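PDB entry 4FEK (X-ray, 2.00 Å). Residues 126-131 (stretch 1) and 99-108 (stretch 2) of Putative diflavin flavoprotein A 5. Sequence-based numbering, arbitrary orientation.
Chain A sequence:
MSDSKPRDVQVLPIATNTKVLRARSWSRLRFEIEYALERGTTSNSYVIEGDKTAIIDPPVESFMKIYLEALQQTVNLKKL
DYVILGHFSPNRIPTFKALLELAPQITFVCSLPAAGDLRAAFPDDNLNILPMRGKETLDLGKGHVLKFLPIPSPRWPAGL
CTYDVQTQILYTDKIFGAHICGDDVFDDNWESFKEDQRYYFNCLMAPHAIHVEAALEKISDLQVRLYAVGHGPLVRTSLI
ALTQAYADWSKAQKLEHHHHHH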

ATOM      1  N   ASN A 126      -6.613 -23.259  -7.189  1.00 52.16           N
ATOM      2  CA  ASN A 126      -5.469 -23.049  -8.073  1.00 56.70           C
ATOM      3  C   ASN A 126      -5.297 -21.585  -8.428  1.00 47.33           C
ATOM      4  O   ASN A 126      -5.872 -21.099  -9.400  1.00 40.51           O
ATOM      5  CB  ASN A 126      -5.507 -23.921  -9.335  1.00 66.87           C
ATOM      6  CG  ASN A 126      -4.105 -24.277  -9.830  1.00 74.01           C
ATOM      7  OD1 ASN A 126      -3.164 -23.493  -9.676  1.00 73.27           O
ATOM      8  ND2 ASN A 126      -3.956 -25.471 -10.396  1.00 77.44           N
ATOM      9  N   LEU A 127      -4.485 -20.896  -7.632  1.00 44.71           N
ATOM     10  CA  LEU A 127      -4.354 -19.448  -7.735  1.00 42.00           C
ATOM     11  C   LEU A 127      -3.593 -19.044  -8.988  1.00 37.86           C
ATOM     12  O   LEU A 127      -2.646 -19.717  -9.404  1.00 39.27           O
ATOM     13  CB  LEU A 127      -3.644 -18.901  -6.495  1.00 34.96           C
ATOM     14  CG  LEU A 127      -4.450 -18.135  -5.446  1.00 37.92           C
ATOM     15  CD1 LEU A 127      -5.834 -18.727  -5.217  1.00 37.52           C
ATOM     16  CD2 LEU A 127      -3.662 -18.053  -4.133  1.00 37.98           C
ATOM     17  N   ASN A 128      -4.029 -17.952  -9.595  1.00 30.51           N
ATOM     18  CA  ASN A 128      -3.248 -17.295 -10.631  1.00 31.78           C
ATOM     19  C   ASN A 128      -2.348 -16.257  -9.947  1.00 34.81           C
ATOM     20  O   ASN A 128      -2.845 -15.306  -9.341  1.00 28.78           O
ATOM     21  CB  ASN A 128      -4.178 -16.611 -11.618  1.00 33.31           C
ATOM     22  CG  ASN A 128      -5.234 -17.555 -12.170  1.00 37.12           C
ATOM     23  OD1 ASN A 128      -4.950 -18.724 -12.430  1.00 38.30           O
ATOM     24  ND2 ASN A 128      -6.460 -17.056 -12.332  1.00 38.62           N
ATOM     25  N   ILE A 129      -1.033 -16.455 -10.006  1.00 33.08           N
ATOM     26  CA  ILE A 129      -0.101 -15.512  -9.386  1.00 36.44           C
ATOM     27  C   ILE A 129       0.973 -15.046 -10.370  1.00 39.48           C
ATOM     28  O   ILE A 129       1.576 -15.851 -11.083  1.00 40.60           O
ATOM     29  CB  ILE A 129       0.571 -16.121  -8.136  1.00 33.13           C
ATOM     30  CG1 ILE A 129      -0.484 -16.626  -7.162  1.00 29.14           C
ATOM     31  CG2 ILE A 129       1.487 -15.108  -7.449  1.00 36.73           C
ATOM     32  CD1 ILE A 129       0.087 -17.325  -6.003  1.00 24.71           C
ATOM     33  N   LEU A 130       1.199 -13.738 -10.402  1.00 31.04           N
ATOM     34  CA  LEU A 130       2.243 -13.153 -11.226  1.00 26.62           C
ATOM     35  C   LEU A 130       3.331 -12.550 -10.319  1.00 30.20           C
ATOM     36  O   LEU A 130       3.214 -11.417  -9.850  1.00 24.72           O
ATOM     37  CB  LEU A 130       1.636 -12.084 -12.116  1.00 32.97           C
ATOM     38  CG  LEU A 130       2.531 -11.364 -13.112  1.00 38.83           C
ATOM     39  CD1 LEU A 130       3.451 -12.345 -13.823  1.00 45.50           C
ATOM     40  CD2 LEU A 130       1.651 -10.626 -14.104  1.00 41.61           C
ATOM     41  N   PRO A 131       4.381 -13.317 -10.034  1.00 25.48           N
ATOM     42  CA  PRO A 131       5.408 -12.697  -9.179  1.00 28.53           C
ATOM     43  C   PRO A 131       6.246 -11.655  -9.933  1.00 29.17           C
ATOM     44  O   PRO A 131       6.509 -11.808 -11.122  1.00 32.66           O
ATOM     45  CB  PRO A 131       6.248 -13.884  -8.707  1.00 28.98           C
ATOM     46  CG  PRO A 131       5.975 -14.980  -9.698  1.00 33.60           C
ATOM     47  CD  PRO A 131       4.601 -14.761 -10.246  1.00 32.71           C
TER
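Stretch 2 99-108: LLELAPQITF

Stretch 2 leaves a helix at Ala103, reverses through a type I turn closed by Ile106 N to Ala103 O at 3.1 Å, and then extends as a strand running parallel to stretch 1. Ile129 pairs with Phe108, their CA atoms 4.6 Å apart. In the usual parallel pattern, one residue of stretch 2 bonds to both neighbours of its partner: Phe108 N donates to Asn128 O at 2.9 Å, and Leu130 N donates to Phe108 O at a very short 2.5 Å.

Phe108 is buried and shares a face of the sheet with Ile129, whose CG1 lies 4.3 Å from Phe108 CB. Its ring reaches back along the chain, bringing CE1 to 4.1 Å from Leu127 CG; Leu127 CD1 in turn meets Leu100 CD2 of the helix at 4.0 Å. Large apolar side chains suit this packing between helix and strand.

Asn128, by contrast, is exposed and points toward stretch 2, where an amide can serve the polar backbone of the turn. Its ND2 makes a weak hydrogen bond to Ile106 O at 3.4 Å and donates to a water at 2.7 Å. Beside it, Thr107 suits a partly exposed strand position: its beta-branched side chain favours extended backbone, and its CG2 packs 3.8 Å from Leu130 CB.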

ATOM      1  N   LEU A  99     -12.654 -11.661  -2.443  1.00 24.31           N
ATOM      2  CA  LEU A  99     -12.350 -11.178  -3.784  1.00 23.51           C
ATOM      3  C   LEU A  99     -12.335 -12.311  -4.784  1.00 23.73           C
ATOM      4  O   LEU A  99     -12.941 -12.192  -5.843  1.00 31.54           O
ATOM      5  CB  LEU A  99     -10.993 -10.459  -3.820  1.00 21.79           C
ATOM      6  CG  LEU A  99     -11.038  -9.000  -3.394  1.00 25.15           C
ATOM      7  CD1 LEU A  99      -9.630  -8.437  -3.307  1.00 27.98           C
ATOM      8  CD2 LEU A  99     -11.881  -8.190  -4.362  1.00 25.63           C
ATOM      9  N   LEU A 100     -11.632 -13.393  -4.443  1.00 23.57           N
ATOM     10  CA  LEU A 100     -11.553 -14.588  -5.272  1.00 32.73           C
ATOM     11  C   LEU A 100     -12.939 -15.127  -5.625  1.00 36.28           C
ATOM     12  O   LEU A 100     -13.201 -15.469  -6.776  1.00 33.54           O
ATOM     13  CB  LEU A 100     -10.784 -15.690  -4.544  1.00 40.43           C
ATOM     14  CG  LEU A 100      -9.426 -16.159  -5.064  1.00 46.16           C
ATOM     15  CD1 LEU A 100      -9.126 -15.579  -6.438  1.00 50.48           C
ATOM     16  CD2 LEU A 100      -8.340 -15.810  -4.067  1.00 41.07           C
ATOM     17  N   GLU A 101     -13.816 -15.219  -4.628  1.00 38.50           N
ATOM     18  CA  GLU A 101     -15.178 -15.698  -4.867  1.00 42.95           C
ATOM     19  C   GLU A 101     -15.928 -14.781  -5.824  1.00 37.29           C
ATOM     20  O   GLU A 101     -16.648 -15.252  -6.692  1.00 36.34           O
ATOM     21  CB  GLU A 101     -15.961 -15.849  -3.556  1.00 53.60           C
ATOM     22  CG  GLU A 101     -15.258 -16.703  -2.509  1.00 63.83           C
ATOM     23  CD  GLU A 101     -16.157 -17.762  -1.893  1.00 78.23           C
ATOM     24  OE1 GLU A 101     -17.293 -17.946  -2.388  1.00 83.40           O
ATOM     25  OE2 GLU A 101     -15.722 -18.413  -0.913  1.00 81.48           O
ATOM     26  N   LEU A 102     -15.746 -13.470  -5.670  1.00 31.83           N
ATOM     27  CA  LEU A 102     -16.470 -12.494  -6.481  1.00 34.07           C
ATOM     28  C   LEU A 102     -15.847 -12.290  -7.858  1.00 34.69           C
ATOM     29  O   LEU A 102     -16.536 -11.934  -8.821  1.00 33.30           O
ATOM     30  CB  LEU A 102     -16.510 -11.150  -5.761  1.00 33.45           C
ATOM     31  CG  LEU A 102     -17.320 -11.071  -4.470  1.00 40.24           C
ATOM     32  CD1 LEU A 102     -16.963  -9.786  -3.735  1.00 42.11           C
ATOM     33  CD2 LEU A 102     -18.819 -11.138  -4.762  1.00 39.96           C
ATOM     34  N   ALA A 103     -14.539 -12.502  -7.941  1.00 30.28           N
ATOM     35  CA  ALA A 103     -13.804 -12.266  -9.179  1.00 32.48           C
ATOM     36  C   ALA A 103     -12.781 -13.370  -9.369  1.00 31.00           C
ATOM     37  O   ALA A 103     -11.575 -13.158  -9.171  1.00 28.46           O
ATOM     38  CB  ALA A 103     -13.120 -10.915  -9.130  1.00 35.95           C
ATOM     39  N   PRO A 104     -13.257 -14.559  -9.756  1.00 31.61           N
ATOM     40  CA  PRO A 104     -12.424 -15.768  -9.776  1.00 34.04           C
ATOM     41  C   PRO A 104     -11.324 -15.701 -10.827  1.00 32.22           C
ATOM     42  O   PRO A 104     -10.381 -16.486 -10.773  1.00 36.25           O
ATOM     43  CB  PRO A 104     -13.422 -16.883 -10.122  1.00 38.56           C
ATOM     44  CG  PRO A 104     -14.802 -16.252  -9.976  1.00 38.45           C
ATOM     45  CD  PRO A 104     -14.616 -14.811 -10.264  1.00 34.60           C
ATOM     46  N   GLN A 105     -11.464 -14.767 -11.761  1.00 31.11           N
ATOM     47  CA  GLN A 105     -10.500 -14.562 -12.837  1.00 35.00           C
ATOM     48  C   GLN A 105      -9.244 -13.737 -12.446  1.00 35.41           C
ATOM     49  O   GLN A 105      -8.295 -13.651 -13.224  1.00 33.66           O
ATOM     50  CB  GLN A 105     -11.192 -13.884 -14.025  1.00 31.70           C
ATOM     51  CG  GLN A 105     -11.304 -12.357 -13.923  1.00 29.66           C
ATOM     52  CD  GLN A 105     -12.474 -11.882 -13.067  1.00 30.95           C
ATOM     53  OE1 GLN A 105     -13.264 -12.679 -12.577  1.00 33.90           O
ATOM     54  NE2 GLN A 105     -12.583 -10.571 -12.889  1.00 30.62           N
ATOM     55  N   ILE A 106      -9.236 -13.128 -11.263  1.00 30.68           N
ATOM     56  CA  ILE A 106      -8.124 -12.232 -10.904  1.00 24.67           C
ATOM     57  C   ILE A 106      -6.759 -12.909 -10.879  1.00 25.94           C
ATOM     58  O   ILE A 106      -6.633 -14.107 -10.609  1.00 26.62           O
ATOM     59  CB  ILE A 106      -8.330 -11.571  -9.541  1.00 23.64           C
ATOM     60  CG1 ILE A 106      -8.512 -12.635  -8.462  1.00 27.17           C
ATOM     61  CG2 ILE A 106      -9.505 -10.656  -9.577  1.00 23.67           C
ATOM     62  CD1 ILE A 106      -8.792 -12.045  -7.067  1.00 32.74           C
ATOM     63  N   THR A 107      -5.728 -12.118 -11.153  1.00 25.64           N
ATOM     64  CA  THR A 107      -4.362 -12.588 -10.990  1.00 26.70           C
ATOM     65  C   THR A 107      -3.717 -11.772  -9.892  1.00 21.77           C
ATOM     66  O   THR A 107      -3.809 -10.544  -9.871  1.00 17.82           O
ATOM     67  CB  THR A 107      -3.542 -12.484 -12.289  1.00 28.29           C
ATOM     68  OG1 THR A 107      -4.073 -13.409 -13.237  1.00 32.49           O
ATOM     69  CG2 THR A 107      -2.070 -12.835 -12.027  1.00 26.96           C
ATOM     70  N   PHE A 108      -3.125 -12.479  -8.943  1.00 18.97           N
ATOM     71  CA  PHE A 108      -2.372 -11.853  -7.877  1.00 26.74           C
ATOM     72  C   PHE A 108      -0.987 -11.472  -8.378  1.00 28.19           C
ATOM     73  O   PHE A 108      -0.313 -12.263  -9.046  1.00 32.78           O
ATOM     74  CB  PHE A 108      -2.284 -12.798  -6.679  1.00 26.08           C
ATOM     75  CG  PHE A 108      -3.579 -12.954  -5.958  1.00 27.55           C
ATOM     76  CD1 PHE A 108      -4.406 -14.039  -6.211  1.00 30.71           C
ATOM     77  CD2 PHE A 108      -4.001 -11.981  -5.068  1.00 25.90           C
ATOM     78  CE1 PHE A 108      -5.618 -14.165  -5.562  1.00 33.08           C
ATOM     79  CE2 PHE A 108      -5.207 -12.097  -4.417  1.00 30.85           C
ATOM     80  CZ  PHE A 108      -6.023 -13.197  -4.662  1.00 33.40           C
TER
HETATM   81  O   HOH W   1      -8.727 -18.352 -13.158  1.00 42.60           O